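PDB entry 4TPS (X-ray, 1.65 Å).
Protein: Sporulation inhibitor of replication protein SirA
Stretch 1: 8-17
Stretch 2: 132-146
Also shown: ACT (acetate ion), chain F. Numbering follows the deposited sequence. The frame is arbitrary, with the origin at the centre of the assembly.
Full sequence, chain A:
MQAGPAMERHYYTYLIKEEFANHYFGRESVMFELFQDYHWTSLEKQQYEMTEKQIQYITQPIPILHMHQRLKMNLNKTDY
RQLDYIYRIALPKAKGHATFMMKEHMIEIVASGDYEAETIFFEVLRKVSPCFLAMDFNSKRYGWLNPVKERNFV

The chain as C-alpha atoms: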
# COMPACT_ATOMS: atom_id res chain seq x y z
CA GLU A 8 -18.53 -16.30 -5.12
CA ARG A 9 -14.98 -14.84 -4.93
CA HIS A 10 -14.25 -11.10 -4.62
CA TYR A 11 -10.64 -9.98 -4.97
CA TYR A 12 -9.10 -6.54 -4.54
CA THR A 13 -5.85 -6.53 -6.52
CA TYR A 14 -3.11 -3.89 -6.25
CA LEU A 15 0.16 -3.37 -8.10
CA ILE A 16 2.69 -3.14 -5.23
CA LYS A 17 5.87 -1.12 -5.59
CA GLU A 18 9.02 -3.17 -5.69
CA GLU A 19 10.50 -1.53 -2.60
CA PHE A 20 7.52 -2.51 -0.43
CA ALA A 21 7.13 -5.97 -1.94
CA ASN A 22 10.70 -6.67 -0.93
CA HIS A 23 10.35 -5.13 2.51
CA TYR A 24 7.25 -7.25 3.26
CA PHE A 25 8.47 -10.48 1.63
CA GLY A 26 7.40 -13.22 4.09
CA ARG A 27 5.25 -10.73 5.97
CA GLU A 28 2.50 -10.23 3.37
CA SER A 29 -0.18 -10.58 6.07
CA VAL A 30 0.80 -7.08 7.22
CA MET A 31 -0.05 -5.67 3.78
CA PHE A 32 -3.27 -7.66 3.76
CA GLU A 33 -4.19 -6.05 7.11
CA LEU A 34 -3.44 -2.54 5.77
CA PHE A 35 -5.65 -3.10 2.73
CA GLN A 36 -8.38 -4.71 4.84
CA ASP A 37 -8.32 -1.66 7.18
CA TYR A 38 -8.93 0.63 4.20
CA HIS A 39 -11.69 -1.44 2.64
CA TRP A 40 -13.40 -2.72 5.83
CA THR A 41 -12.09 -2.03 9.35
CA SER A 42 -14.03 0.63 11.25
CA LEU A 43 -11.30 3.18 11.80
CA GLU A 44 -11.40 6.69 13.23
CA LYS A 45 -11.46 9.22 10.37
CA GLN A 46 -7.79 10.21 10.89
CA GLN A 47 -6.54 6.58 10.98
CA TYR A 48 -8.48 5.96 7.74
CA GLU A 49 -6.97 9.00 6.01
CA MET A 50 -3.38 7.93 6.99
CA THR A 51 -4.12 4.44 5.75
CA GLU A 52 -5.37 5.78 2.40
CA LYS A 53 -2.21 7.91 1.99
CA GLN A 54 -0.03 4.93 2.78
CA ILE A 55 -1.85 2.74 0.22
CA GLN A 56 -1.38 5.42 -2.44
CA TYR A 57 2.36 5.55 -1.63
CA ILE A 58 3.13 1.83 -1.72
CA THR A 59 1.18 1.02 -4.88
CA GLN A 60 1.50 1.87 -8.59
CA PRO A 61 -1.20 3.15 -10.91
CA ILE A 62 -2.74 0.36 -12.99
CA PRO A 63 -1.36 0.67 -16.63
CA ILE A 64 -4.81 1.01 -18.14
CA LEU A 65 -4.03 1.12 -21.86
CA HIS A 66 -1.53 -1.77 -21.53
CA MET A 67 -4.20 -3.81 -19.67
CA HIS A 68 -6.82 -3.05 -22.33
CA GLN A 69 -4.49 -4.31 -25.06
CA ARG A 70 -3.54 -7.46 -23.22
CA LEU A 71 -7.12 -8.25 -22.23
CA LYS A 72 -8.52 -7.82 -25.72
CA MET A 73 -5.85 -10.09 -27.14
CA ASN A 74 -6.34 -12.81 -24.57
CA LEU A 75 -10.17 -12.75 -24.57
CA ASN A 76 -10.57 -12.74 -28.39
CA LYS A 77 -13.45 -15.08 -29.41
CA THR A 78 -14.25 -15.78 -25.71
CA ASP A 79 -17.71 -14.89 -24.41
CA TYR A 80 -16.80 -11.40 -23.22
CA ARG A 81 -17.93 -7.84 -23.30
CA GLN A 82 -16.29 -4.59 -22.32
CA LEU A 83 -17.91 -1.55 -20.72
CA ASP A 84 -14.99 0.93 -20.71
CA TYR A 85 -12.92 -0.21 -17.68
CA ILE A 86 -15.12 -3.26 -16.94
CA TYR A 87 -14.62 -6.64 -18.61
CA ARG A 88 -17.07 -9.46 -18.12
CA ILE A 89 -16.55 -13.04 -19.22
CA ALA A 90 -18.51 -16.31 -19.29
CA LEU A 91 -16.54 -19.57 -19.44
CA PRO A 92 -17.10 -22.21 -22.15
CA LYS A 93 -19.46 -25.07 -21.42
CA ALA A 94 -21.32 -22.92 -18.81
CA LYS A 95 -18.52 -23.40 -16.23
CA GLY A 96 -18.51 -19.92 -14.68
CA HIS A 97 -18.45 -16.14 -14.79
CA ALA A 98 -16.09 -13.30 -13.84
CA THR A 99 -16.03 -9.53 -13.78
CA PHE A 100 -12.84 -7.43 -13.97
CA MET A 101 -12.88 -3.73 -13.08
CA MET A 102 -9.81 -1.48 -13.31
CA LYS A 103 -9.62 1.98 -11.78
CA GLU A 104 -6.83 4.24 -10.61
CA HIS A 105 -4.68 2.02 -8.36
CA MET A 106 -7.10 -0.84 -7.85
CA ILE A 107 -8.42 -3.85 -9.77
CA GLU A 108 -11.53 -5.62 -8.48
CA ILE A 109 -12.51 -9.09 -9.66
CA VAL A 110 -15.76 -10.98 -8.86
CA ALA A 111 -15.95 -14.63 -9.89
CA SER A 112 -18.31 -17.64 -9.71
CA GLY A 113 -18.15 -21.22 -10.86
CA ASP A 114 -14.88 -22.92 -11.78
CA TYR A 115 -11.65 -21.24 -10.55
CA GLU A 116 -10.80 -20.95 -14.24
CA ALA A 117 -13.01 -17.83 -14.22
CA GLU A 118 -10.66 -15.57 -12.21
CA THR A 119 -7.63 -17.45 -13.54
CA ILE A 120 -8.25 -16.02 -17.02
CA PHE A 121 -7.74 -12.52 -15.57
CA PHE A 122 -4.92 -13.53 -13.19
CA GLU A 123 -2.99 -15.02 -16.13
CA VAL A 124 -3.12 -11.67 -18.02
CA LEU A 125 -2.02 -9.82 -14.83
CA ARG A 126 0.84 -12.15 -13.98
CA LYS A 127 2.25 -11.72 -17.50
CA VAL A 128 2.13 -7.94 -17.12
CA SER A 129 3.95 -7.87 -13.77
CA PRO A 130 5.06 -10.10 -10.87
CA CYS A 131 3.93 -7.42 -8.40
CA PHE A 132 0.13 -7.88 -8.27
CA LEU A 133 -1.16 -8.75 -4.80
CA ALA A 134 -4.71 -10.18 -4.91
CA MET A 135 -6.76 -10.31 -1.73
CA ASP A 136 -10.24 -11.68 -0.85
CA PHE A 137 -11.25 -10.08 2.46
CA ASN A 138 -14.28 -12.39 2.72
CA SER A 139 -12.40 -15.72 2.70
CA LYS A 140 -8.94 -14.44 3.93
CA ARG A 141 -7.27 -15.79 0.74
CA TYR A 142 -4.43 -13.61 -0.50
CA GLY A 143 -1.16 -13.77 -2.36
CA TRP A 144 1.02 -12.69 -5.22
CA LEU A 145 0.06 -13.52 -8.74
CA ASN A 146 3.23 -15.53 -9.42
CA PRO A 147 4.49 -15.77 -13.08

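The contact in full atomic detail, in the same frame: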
# COMPACT_ATOMS: atom_id res chain seq x y z
N GLU A 8 -18.96 -17.54 -4.41
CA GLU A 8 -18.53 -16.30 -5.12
C GLU A 8 -17.21 -15.73 -4.49
O GLU A 8 -17.09 -15.59 -3.25
CB GLU A 8 -19.63 -15.26 -5.09
CG GLU A 8 -19.54 -14.17 -6.10
CD GLU A 8 -20.38 -14.48 -7.31
OE1 GLU A 8 -20.09 -13.84 -8.34
OE2 GLU A 8 -21.31 -15.32 -7.22
N ARG A 9 -16.24 -15.44 -5.35
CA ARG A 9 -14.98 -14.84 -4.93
C ARG A 9 -14.95 -13.35 -5.28
O ARG A 9 -15.53 -12.92 -6.26
CB ARG A 9 -13.81 -15.57 -5.61
CG ARG A 9 -13.54 -16.97 -5.09
CD ARG A 9 -14.46 -18.02 -5.71
NE ARG A 9 -14.21 -18.14 -7.13
CZ ARG A 9 -14.90 -18.93 -7.94
NH1 ARG A 9 -14.58 -19.03 -9.23
NH2 ARG A 9 -15.93 -19.60 -7.47
N HIS A 10 -14.33 -12.55 -4.40
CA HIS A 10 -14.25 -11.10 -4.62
C HIS A 10 -12.86 -10.67 -4.23
O HIS A 10 -12.49 -10.72 -3.04
CB HIS A 10 -15.29 -10.40 -3.75
CG HIS A 10 -15.37 -8.91 -3.98
ND1 HIS A 10 -16.22 -8.08 -3.26
CD2 HIS A 10 -14.81 -8.13 -4.92
CE1 HIS A 10 -16.12 -6.85 -3.74
NE2 HIS A 10 -15.27 -6.86 -4.75
N TYR A 11 -12.05 -10.34 -5.23
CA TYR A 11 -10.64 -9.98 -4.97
C TYR A 11 -10.44 -8.48 -5.21
O TYR A 11 -10.98 -7.90 -6.20
CB TYR A 11 -9.74 -10.68 -5.97
CG TYR A 11 -9.83 -12.13 -5.99
CD1 TYR A 11 -9.11 -12.91 -5.12
CD2 TYR A 11 -10.70 -12.77 -6.92
CE1 TYR A 11 -9.20 -14.29 -5.17
CE2 TYR A 11 -10.77 -14.13 -7.00
CZ TYR A 11 -10.03 -14.89 -6.14
OH TYR A 11 -10.17 -16.27 -6.30
N TYR A 12 -9.67 -7.87 -4.32
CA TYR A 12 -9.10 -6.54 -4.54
C TYR A 12 -7.62 -6.77 -4.85
O TYR A 12 -6.92 -7.47 -4.08
CB TYR A 12 -9.29 -5.70 -3.30
CG TYR A 12 -10.72 -5.37 -3.03
CD1 TYR A 12 -11.53 -6.25 -2.38
CD2 TYR A 12 -11.25 -4.16 -3.39
CE1 TYR A 12 -12.86 -5.94 -2.09
CE2 TYR A 12 -12.54 -3.84 -3.13
CZ TYR A 12 -13.36 -4.73 -2.45
OH TYR A 12 -14.71 -4.33 -2.25
N THR A 13 -7.18 -6.25 -5.99
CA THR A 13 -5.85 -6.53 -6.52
C THR A 13 -5.13 -5.22 -6.74
O THR A 13 -5.68 -4.30 -7.36
CB THR A 13 -5.92 -7.37 -7.77
OG1 THR A 13 -6.66 -8.58 -7.52
CG2 THR A 13 -4.56 -7.80 -8.25
N TYR A 14 -3.96 -5.10 -6.10
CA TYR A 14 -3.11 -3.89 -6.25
C TYR A 14 -1.75 -4.25 -6.82
O TYR A 14 -1.26 -5.36 -6.64
CB TYR A 14 -2.92 -3.22 -4.87
CG TYR A 14 -4.14 -2.52 -4.33
CD1 TYR A 14 -5.13 -3.23 -3.63
CD2 TYR A 14 -4.27 -1.16 -4.43
CE1 TYR A 14 -6.22 -2.58 -3.08
CE2 TYR A 14 -5.36 -0.48 -3.88
CZ TYR A 14 -6.34 -1.20 -3.23
OH TYR A 14 -7.41 -0.57 -2.70
N LEU A 15 -1.17 -3.28 -7.53
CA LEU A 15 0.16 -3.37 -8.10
C LEU A 15 1.13 -2.74 -7.08
O LEU A 15 1.13 -1.50 -6.90
CB LEU A 15 0.20 -2.64 -9.42
CG LEU A 15 1.47 -2.79 -10.22
CD1 LEU A 15 1.87 -4.24 -10.37
CD2 LEU A 15 1.37 -2.09 -11.56
N ILE A 16 1.85 -3.59 -6.37
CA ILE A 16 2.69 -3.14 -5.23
C ILE A 16 4.05 -2.67 -5.78
O ILE A 16 4.64 -3.28 -6.67
CB ILE A 16 2.91 -4.27 -4.21
CG1 ILE A 16 1.59 -4.92 -3.76
CG2 ILE A 16 3.73 -3.78 -3.00
CD1 ILE A 16 0.60 -3.96 -3.18
N LYS A 17 4.54 -1.55 -5.24
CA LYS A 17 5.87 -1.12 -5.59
C LYS A 17 6.90 -2.10 -5.10
O LYS A 17 6.82 -2.67 -3.98
CB LYS A 17 6.13 0.25 -5.02
CG LYS A 17 5.38 1.40 -5.67
CD LYS A 17 5.75 2.74 -5.06
CE LYS A 17 5.13 3.95 -5.75
NZ LYS A 17 5.52 5.16 -4.99
N PHE A 132 1.55 -7.99 -8.67
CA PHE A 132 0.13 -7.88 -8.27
C PHE A 132 -0.10 -8.73 -7.04
O PHE A 132 0.20 -9.91 -7.00
CB PHE A 132 -0.80 -8.30 -9.39
CG PHE A 132 -0.90 -7.32 -10.53
CD1 PHE A 132 -1.63 -6.14 -10.37
CD2 PHE A 132 -0.26 -7.56 -11.74
CE1 PHE A 132 -1.73 -5.25 -11.42
CE2 PHE A 132 -0.33 -6.64 -12.79
CZ PHE A 132 -1.06 -5.49 -12.64
N LEU A 133 -0.67 -8.10 -6.03
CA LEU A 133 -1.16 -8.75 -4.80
C LEU A 133 -2.68 -8.79 -4.79
O LEU A 133 -3.34 -7.76 -4.81
CB LEU A 133 -0.66 -7.94 -3.62
CG LEU A 133 -0.92 -8.53 -2.24
CD1 LEU A 133 -0.03 -9.79 -2.02
CD2 LEU A 133 -0.58 -7.48 -1.16
N ALA A 134 -3.25 -10.00 -4.81
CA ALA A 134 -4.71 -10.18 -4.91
C ALA A 134 -5.19 -10.62 -3.52
O ALA A 134 -4.59 -11.49 -2.89
CB ALA A 134 -5.00 -11.31 -5.91
N MET A 135 -6.31 -10.06 -3.06
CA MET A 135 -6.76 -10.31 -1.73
C MET A 135 -8.27 -10.42 -1.71
O MET A 135 -8.97 -9.50 -2.20
CB MET A 135 -6.41 -9.09 -0.88
CG MET A 135 -4.90 -8.84 -0.68
SD MET A 135 -4.50 -7.16 -0.11
CE MET A 135 -4.62 -6.24 -1.62
N ASP A 136 -8.77 -11.51 -1.12
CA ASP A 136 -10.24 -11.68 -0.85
C ASP A 136 -10.43 -11.53 0.66
O ASP A 136 -10.00 -12.37 1.43
CB ASP A 136 -10.71 -13.03 -1.38
CG ASP A 136 -12.23 -13.21 -1.23
OD1 ASP A 136 -12.80 -12.67 -0.30
OD2 ASP A 136 -12.87 -13.95 -2.06
N PHE A 137 -11.05 -10.42 1.07
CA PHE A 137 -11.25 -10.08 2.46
C PHE A 137 -12.42 -10.87 3.08
O PHE A 137 -12.60 -10.83 4.28
CB PHE A 137 -11.59 -8.58 2.59
CG PHE A 137 -10.52 -7.67 2.05
CD1 PHE A 137 -9.21 -7.73 2.57
CD2 PHE A 137 -10.78 -6.80 1.07
CE1 PHE A 137 -8.22 -6.94 2.06
CE2 PHE A 137 -9.78 -6.01 0.56
CZ PHE A 137 -8.51 -6.09 1.05
N ASN A 138 -13.18 -11.56 2.24
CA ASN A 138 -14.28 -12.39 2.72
C ASN A 138 -13.78 -13.75 3.20
O ASN A 138 -14.19 -14.26 4.22
CB ASN A 138 -15.36 -12.62 1.64
CG ASN A 138 -15.95 -11.33 1.05
OD1 ASN A 138 -16.47 -11.31 -0.10
ND2 ASN A 138 -15.97 -10.28 1.84
N SER A 139 -12.89 -14.35 2.43
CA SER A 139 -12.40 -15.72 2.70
C SER A 139 -10.98 -15.74 3.34
O SER A 139 -10.48 -16.80 3.71
CB SER A 139 -12.34 -16.40 1.35
OG SER A 139 -11.33 -15.71 0.55
N LYS A 140 -10.33 -14.57 3.37
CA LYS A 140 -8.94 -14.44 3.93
C LYS A 140 -7.89 -15.17 3.04
O LYS A 140 -6.90 -15.63 3.49
CB LYS A 140 -8.86 -14.90 5.41
CG LYS A 140 -7.81 -14.14 6.23
CD LYS A 140 -7.89 -14.43 7.75
CE LYS A 140 -7.62 -13.21 8.60
NZ LYS A 140 -6.16 -13.23 8.89
N ARG A 141 -8.17 -15.24 1.74
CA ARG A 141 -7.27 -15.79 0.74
C ARG A 141 -6.53 -14.64 0.10
O ARG A 141 -7.14 -13.70 -0.36
CB ARG A 141 -8.03 -16.55 -0.36
CG ARG A 141 -8.76 -17.76 0.14
CD ARG A 141 -9.45 -18.57 -0.92
NE ARG A 141 -8.63 -18.86 -2.11
CZ ARG A 141 -8.85 -18.35 -3.34
NH1 ARG A 141 -9.90 -17.50 -3.60
NH2 ARG A 141 -8.03 -18.71 -4.34
N TYR A 142 -5.21 -14.69 0.10
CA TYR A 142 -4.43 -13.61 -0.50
C TYR A 142 -3.08 -14.11 -0.93
O TYR A 142 -2.56 -15.09 -0.40
CB TYR A 142 -4.30 -12.40 0.43
CG TYR A 142 -3.55 -12.65 1.72
CD1 TYR A 142 -2.17 -12.52 1.79
CD2 TYR A 142 -4.21 -13.17 2.82
CE1 TYR A 142 -1.49 -12.81 2.98
CE2 TYR A 142 -3.55 -13.47 3.97
CZ TYR A 142 -2.19 -13.27 4.06
OH TYR A 142 -1.51 -13.57 5.23
N GLY A 143 -2.49 -13.42 -1.89
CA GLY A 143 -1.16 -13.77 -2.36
C GLY A 143 -0.76 -13.06 -3.61
O GLY A 143 -1.56 -12.41 -4.27
N TRP A 144 0.51 -13.24 -3.99
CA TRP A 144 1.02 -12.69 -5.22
C TRP A 144 0.48 -13.52 -6.37
O TRP A 144 0.30 -14.75 -6.24
CB TRP A 144 2.57 -12.76 -5.26
CG TRP A 144 3.20 -11.99 -4.16
CD1 TRP A 144 3.80 -12.52 -3.05
CD2 TRP A 144 3.31 -10.56 -4.05
NE1 TRP A 144 4.28 -11.49 -2.27
CE2 TRP A 144 3.98 -10.29 -2.84
CE3 TRP A 144 2.93 -9.48 -4.86
CZ2 TRP A 144 4.26 -9.00 -2.40
CZ3 TRP A 144 3.16 -8.18 -4.44
CH2 TRP A 144 3.84 -7.94 -3.22
N LEU A 145 0.29 -12.86 -7.50
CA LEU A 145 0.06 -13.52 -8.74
C LEU A 145 1.43 -13.88 -9.33
O LEU A 145 2.09 -13.06 -9.95
CB LEU A 145 -0.83 -12.74 -9.68
CG LEU A 145 -2.16 -12.30 -9.08
CD1 LEU A 145 -2.99 -11.44 -10.05
CD2 LEU A 145 -2.92 -13.52 -8.57
N ASN A 146 1.83 -15.12 -9.14
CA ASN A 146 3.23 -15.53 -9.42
C ASN A 146 3.33 -15.93 -10.88
O ASN A 146 2.53 -16.76 -11.31
CB ASN A 146 3.57 -16.72 -8.50
CG ASN A 146 4.98 -17.26 -8.69
OD1 ASN A 146 5.77 -16.81 -9.53
ND2 ASN A 146 5.30 -18.27 -7.89
C ACT F . -18.49 -8.20 -0.51
O ACT F . -17.70 -8.96 -1.13
OXT ACT F . -18.49 -6.94 -0.72
CH3 ACT F . -19.44 -8.77 0.51
O HOH W 1 -15.74 -13.80 -1.47
O HOH W 2 -12.79 -9.14 -0.79

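Tyr12 to Leu15 pair antiparallel with Phe132 to Met135, and the strand through Tyr142 and Gly143 continues the sheet beyond. Together the two stretches bury 844 Å². Four backbone hydrogen bonds fix the register. Tyr12 N donates to Met135 O (2.8 Å), and Met135 N to Tyr12 O (2.8 Å). Tyr14 N donates to Leu133 O (3.0 Å), and Leu133 N to Tyr14 O (2.9 Å).

Side chains alternate between the two faces. Thr13, Leu15, Phe132 and Ala134 share one face. Phe132 is the broad bump here. Leu15 CD1 sits over its ring, 3.8 Å from the centroid and almost on the ring normal, so the methyl lies flat against the ring face. Ala134 is small and leaves room beside Thr13: its CB lies 3.6 Å from Thr13 OG1. That hydroxyl is buried without a polar partner. The Thr13 methyl CG2 rests 4.0 Å from Phe132 CB.

Tyr12, Tyr14, Leu133 and Met135 occupy the other face. The flexible Met135 side chain brings its CE to 3.7 Å from Tyr14 CD1. Ile16 CG1 touches both Leu133 CB (3.8 Å) and Trp144 CZ3 (3.7 Å). Tyr12 CD1 meets Phe137 CE2 at 3.4 Å, with the two rings inclined by 37°.

Polar contacts secure the other end. Asp136 OD2 accepts a hydrogen bond from His10 N (3.1 Å). Its OD1 accepts one from Asn138 N (2.8 Å), so one carboxylate ties the strand to the turn. Water 2 bridges His10 O (2.8 Å) and Phe137 N (2.9 Å). The long Arg141 side chain reaches across, and its NH1 donates to Tyr11 OH (3.0 Å). Tyr11 CD1 lies 4.1 Å from Asp136 CB. His10 ND1 donates to acetate O (2.7 Å); the ion probably comes from the crystallisation liquor.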